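Local coordinates for putative aminopeptidase (Leishmania major, PDB 5NTH) that cleaves amino acids such as leucine from the amino terminus of peptides as a metal-dependent M17 leucyl aminopeptidase, at the interface of chains A and B and the interface of chains A and C. Numbering follows the deposited sequence. Chains: chain A/B/C, Putative aminopeptidase.

Chain A meets two neighbours through separate parts of its surface: the centres of contact 1 and contact 2 lie about 33 Å apart, and no residue or secondary-structure element is common to both. Contact 1, with chain B, belongs to an interface that is not an exact two-fold and brings unlike segments together, as expected around the three-fold of an M17 trimer. Contact 2, with chain C, belongs to a two-fold interface and recurs with the chains exchanged. Together they fit the hexamer typical of this family, with contact 1 probably within a trimer and contact 2 between trimers.

Contact 1: the interface of chains A and B. Residues chain A 224, 302, 312, 315-319; chain B 307, 369-372, 385.
Strand 302-303, helix 312-315 and the loop leading into the 3-10 helix 318-322 of chain A receive the loop 369-372 of chain B, flanked by loop residues B:Leu307 and B:Met385. B:Arg369, extended from CG to NE, slides past A:Tyr302 in the opposite direction. Its CD sits over the ring face, 3.7 Å from the centroid of A:Tyr302, while the guanidinium, its plane turned 80° from the ring, runs on past the rim and shows its edge to CD2 of A:Tyr302. The ring of A:Pro224 meets the same CD tip to tip, and B:Asp372 steadies the guanidinium by a long salt bridge from within its own chain. The phenol hydroxyl OH of A:Tyr302 gives a 2.7 Å hydrogen bond to the main-chain O of B:Asn370, approaching from above the carbonyl plane. Crossing B:Asn370 obliquely, A:Thr316 packs its CG2 3.5 Å from CB of B:Asn370, and the methyl CE of A:Met315, at the end of an extended chain, touches CB of B:Leu307 at 3.4 Å. With OD1 of B:Asp371 3.1 Å from the main-chain N of A:Asn317, the carboxylate lies against the loop and reaches the start of the 3-10 helix, where N of A:Lys319 makes a weak 3.3 Å hydrogen bond to OD2 of B:Asp371. Since A:Asp303 and A:Asp321, both manganese ligands, lie on these chain A elements, the contact probably buttresses the metal site as well as joining subunits.

Contact 2: the interface of chains A and C. Residues chain A 436-439, 442, 458-459, 461; chain C 110, 457.
In this M17 aminopeptidase, C:Arg110 from a loop of chain C is inserted between the start of helix 439-452, the end of strand 432-436 and the loop residue A:Tyr461 of chain A. From CB the chain runs on nearly straight through CG (chi2 -170°), then bends at chi3 (66°), which turns the guanidinium into the chain A surface. CD passes the methyl of A:Ala439, 4.0 Å from its CB. Beyond it, NE and CZ lie over the first turn of the helix, so that the main-chain N of A:Ala439 stands 4.0 Å above the centre of one guanidinium face. A:Tyr461 lies on the opposite side, its ring plane almost parallel to the guanidinium (11° apart) but displaced, so the overlap falls on the NH2 end: NH2 of C:Arg110 is 3.9 Å from the ring centroid of A:Tyr461, a cation-pi contact.

Both terminal nitrogens turn to the same oxygen, and NH1 also to a carboxylate. NH2 of C:Arg110 donates a short, nearly straight 2.5 Å hydrogen bond to the main-chain O of A:Ala436; the acceptor lies in the guanidinium plane and the donor on a lone pair of the carbonyl. NH1 adds a weak bond to that oxygen, which thus sits in the fork of the guanidinium. NH1 also forms a salt bridge with the carboxylate of A:Glu442, 2.9 Å from OE1, although its N-H points elsewhere, so the attraction is probably mainly electrostatic. A:Glu442 reaches there on an extended chain, CG anti to the backbone N, and its charge probably offsets that of the arginine beside the helix start.

Tip to tip with A:Glu442 stands C:Tyr457, on strand 456-458 of chain C, which extends its ring to the end of the equivalent strand of chain A and to A:Val459. Its hydroxyl OH rests 3.4 Å from CB of A:Pro458, and the main-chain O of A:Pro458 lies at the ring edge, in plane.

Contact 1: the interface of chains A and B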
# COMPACT_ATOMS: atom_id res chain seq x y z
N PRO A 224 -5.27 4.32 -28.61
CA PRO A 224 -6.56 3.67 -28.86
C PRO A 224 -7.72 4.57 -29.15
O PRO A 224 -8.72 4.13 -29.70
CB PRO A 224 -6.84 2.92 -27.58
CG PRO A 224 -5.95 3.52 -26.56
CD PRO A 224 -4.87 4.26 -27.20
N TYR A 302 -6.50 -1.52 -25.89
CA TYR A 302 -6.19 -0.91 -24.63
C TYR A 302 -6.60 -1.82 -23.49
O TYR A 302 -7.70 -2.37 -23.50
CB TYR A 302 -6.91 0.42 -24.53
CG TYR A 302 -6.39 1.24 -23.41
CD1 TYR A 302 -5.08 1.69 -23.41
CD2 TYR A 302 -7.19 1.55 -22.33
CE1 TYR A 302 -4.58 2.46 -22.36
CE2 TYR A 302 -6.71 2.32 -21.29
CZ TYR A 302 -5.41 2.76 -21.30
OH TYR A 302 -4.95 3.53 -20.26
N ALA A 312 -2.68 3.80 -12.07
CA ALA A 312 -2.21 4.79 -13.06
C ALA A 312 -0.88 4.44 -13.74
O ALA A 312 -0.76 4.58 -14.95
CB ALA A 312 -2.09 6.15 -12.40
N MET A 315 -1.00 1.22 -15.84
CA MET A 315 -1.95 1.39 -16.94
C MET A 315 -1.42 2.20 -18.14
O MET A 315 -1.85 1.97 -19.27
CB MET A 315 -3.19 2.04 -16.38
CG MET A 315 -4.38 1.96 -17.28
SD MET A 315 -5.85 2.45 -16.37
CE MET A 315 -6.76 2.99 -17.81
N THR A 316 -0.49 3.11 -17.96
CA THR A 316 0.07 3.78 -19.11
C THR A 316 0.89 2.78 -19.92
O THR A 316 1.43 1.86 -19.38
CB THR A 316 0.95 4.98 -18.74
OG1 THR A 316 1.52 4.78 -17.47
CG2 THR A 316 0.16 6.21 -18.70
N ASN A 317 0.93 2.98 -21.23
CA ASN A 317 1.62 2.09 -22.14
C ASN A 317 0.81 0.87 -22.53
O ASN A 317 1.28 0.03 -23.20
CB ASN A 317 2.97 1.71 -21.55
CG ASN A 317 4.07 1.62 -22.57
OD1 ASN A 317 4.15 2.39 -23.50
ND2 ASN A 317 4.94 0.67 -22.38
N MET A 318 -0.45 0.81 -22.14
CA MET A 318 -1.32 -0.29 -22.51
C MET A 318 -1.99 -0.07 -23.84
O MET A 318 -2.81 -0.82 -24.26
CB MET A 318 -2.33 -0.53 -21.42
CG MET A 318 -1.71 -0.99 -20.13
SD MET A 318 -1.02 -2.62 -20.15
CE MET A 318 0.68 -2.31 -20.40
N LYS A 319 -1.64 1.04 -24.44
CA LYS A 319 -1.47 1.33 -25.83
C LYS A 319 -0.84 0.16 -26.55
O LYS A 319 -1.23 -0.19 -27.60
CB LYS A 319 -0.46 2.45 -25.87
CG LYS A 319 -0.54 3.45 -26.96
CD LYS A 319 0.84 4.04 -27.08
CE LYS A 319 0.86 5.55 -27.01
NZ LYS A 319 2.21 6.12 -27.26
N LEU B 307 -10.12 6.88 -15.18
CA LEU B 307 -9.58 5.50 -15.08
C LEU B 307 -8.45 5.39 -14.07
O LEU B 307 -8.12 4.30 -13.59
CB LEU B 307 -9.08 5.03 -16.45
CG LEU B 307 -10.17 4.75 -17.48
CD1 LEU B 307 -9.66 5.03 -18.88
CD2 LEU B 307 -10.70 3.33 -17.36
N ARG B 369 -8.15 7.94 -21.77
CA ARG B 369 -7.33 6.89 -21.19
C ARG B 369 -5.96 7.42 -20.80
O ARG B 369 -5.56 8.51 -21.20
CB ARG B 369 -7.22 5.76 -22.21
CG ARG B 369 -8.54 5.25 -22.82
CD ARG B 369 -8.30 4.33 -24.02
NE ARG B 369 -9.50 3.73 -24.62
CZ ARG B 369 -10.28 4.28 -25.57
NH1 ARG B 369 -10.01 5.50 -26.05
NH2 ARG B 369 -11.34 3.62 -26.04
N ASN B 370 -5.25 6.69 -19.95
CA ASN B 370 -3.87 7.06 -19.69
C ASN B 370 -3.14 6.52 -20.91
O ASN B 370 -3.00 5.30 -21.01
CB ASN B 370 -3.34 6.45 -18.40
CG ASN B 370 -4.16 6.85 -17.20
OD1 ASN B 370 -4.07 7.95 -16.71
ND2 ASN B 370 -5.02 5.94 -16.75
N ASP B 371 -2.78 7.41 -21.84
CA ASP B 371 -2.13 7.15 -23.15
C ASP B 371 -2.79 7.84 -24.36
O ASP B 371 -2.13 8.06 -25.37
CB ASP B 371 -1.96 5.65 -23.48
CG ASP B 371 -0.74 5.03 -22.82
OD1 ASP B 371 0.07 5.79 -22.23
OD2 ASP B 371 -0.61 3.80 -22.87
N ASP B 372 -4.08 8.17 -24.25
CA ASP B 372 -4.77 8.98 -25.28
C ASP B 372 -4.03 10.28 -25.54
O ASP B 372 -3.37 10.83 -24.67
CB ASP B 372 -6.24 9.29 -24.90
CG ASP B 372 -7.21 8.15 -25.27
OD1 ASP B 372 -6.73 7.11 -25.74
OD2 ASP B 372 -8.45 8.29 -25.08
N MET B 385 -1.20 11.16 -19.41
CA MET B 385 -0.57 10.10 -18.60
C MET B 385 -1.33 9.75 -17.35
O MET B 385 -1.19 8.63 -16.83
CB MET B 385 0.82 10.54 -18.19
CG MET B 385 1.73 10.87 -19.35
SD MET B 385 2.43 9.37 -20.05
CE MET B 385 1.10 8.71 -21.04

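Contact 2: the interface of chains A and C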
# COMPACT_ATOMS: atom_id res chain seq x y z
N ALA A 436 7.00 -23.45 -24.93
CA ALA A 436 6.97 -24.25 -26.13
C ALA A 436 6.77 -25.70 -25.82
O ALA A 436 7.53 -26.26 -25.05
CB ALA A 436 8.29 -24.06 -26.86
N SER A 437 5.78 -26.31 -26.49
CA SER A 437 5.45 -27.75 -26.30
C SER A 437 6.35 -28.74 -27.02
O SER A 437 6.06 -29.91 -27.00
CB SER A 437 4.04 -28.02 -26.80
OG SER A 437 4.02 -27.81 -28.21
N ASP A 438 7.40 -28.29 -27.70
CA ASP A 438 8.28 -29.18 -28.45
C ASP A 438 9.68 -28.59 -28.35
O ASP A 438 9.91 -27.46 -28.79
CB ASP A 438 7.77 -29.22 -29.88
CG ASP A 438 8.55 -30.18 -30.77
OD1 ASP A 438 9.66 -29.82 -31.26
OD2 ASP A 438 8.00 -31.28 -31.03
N ALA A 439 10.61 -29.34 -27.75
CA ALA A 439 11.98 -28.88 -27.49
C ALA A 439 12.70 -28.38 -28.75
O ALA A 439 13.53 -27.46 -28.68
CB ALA A 439 12.79 -30.01 -26.84
N GLU A 442 11.27 -24.91 -29.58
CA GLU A 442 11.89 -23.99 -28.64
C GLU A 442 13.28 -23.57 -29.12
O GLU A 442 13.52 -22.39 -29.31
CB GLU A 442 11.97 -24.66 -27.27
CG GLU A 442 12.54 -23.84 -26.13
CD GLU A 442 12.53 -24.63 -24.82
OE1 GLU A 442 11.43 -24.91 -24.30
OE2 GLU A 442 13.62 -24.97 -24.29
N PRO A 458 13.77 -19.40 -23.40
CA PRO A 458 12.83 -20.40 -22.92
C PRO A 458 12.28 -20.14 -21.53
O PRO A 458 13.01 -19.76 -20.65
CB PRO A 458 13.69 -21.68 -22.87
CG PRO A 458 14.70 -21.49 -23.94
CD PRO A 458 15.04 -20.04 -23.79
N VAL A 459 10.99 -20.36 -21.33
CA VAL A 459 10.49 -20.48 -19.96
C VAL A 459 9.87 -21.84 -19.69
O VAL A 459 9.37 -22.49 -20.59
CB VAL A 459 9.49 -19.37 -19.56
CG1 VAL A 459 10.22 -18.06 -19.40
CG2 VAL A 459 8.32 -19.30 -20.54
N TYR A 461 8.31 -25.18 -19.29
CA TYR A 461 7.13 -25.88 -19.83
C TYR A 461 6.88 -27.08 -18.92
O TYR A 461 7.71 -28.00 -18.83
CB TYR A 461 7.35 -26.33 -21.27
CG TYR A 461 6.15 -27.04 -21.90
CD1 TYR A 461 5.14 -26.32 -22.52
CD2 TYR A 461 6.03 -28.43 -21.86
CE1 TYR A 461 4.06 -26.97 -23.09
CE2 TYR A 461 4.93 -29.09 -22.40
CZ TYR A 461 3.97 -28.35 -23.01
OH TYR A 461 2.93 -28.99 -23.54
N ARG C 110 8.71 -32.87 -20.34
CA ARG C 110 10.15 -32.98 -20.55
C ARG C 110 10.97 -32.40 -19.36
O ARG C 110 12.11 -32.84 -19.12
CB ARG C 110 10.53 -32.30 -21.91
CG ARG C 110 11.17 -30.91 -21.81
CD ARG C 110 11.33 -30.14 -23.12
NE ARG C 110 10.02 -29.80 -23.65
CZ ARG C 110 9.54 -28.59 -23.96
NH1 ARG C 110 10.26 -27.48 -23.86
NH2 ARG C 110 8.29 -28.52 -24.40
N TYR C 457 15.72 -25.47 -13.74
CA TYR C 457 15.39 -24.91 -15.03
C TYR C 457 16.27 -23.73 -15.28
O TYR C 457 16.45 -22.94 -14.37
CB TYR C 457 13.93 -24.54 -15.12
CG TYR C 457 13.53 -24.37 -16.53
CD1 TYR C 457 13.15 -25.46 -17.28
CD2 TYR C 457 13.59 -23.13 -17.14
CE1 TYR C 457 12.81 -25.32 -18.63
CE2 TYR C 457 13.26 -22.97 -18.49
CZ TYR C 457 12.88 -24.06 -19.23
OH TYR C 457 12.52 -23.91 -20.53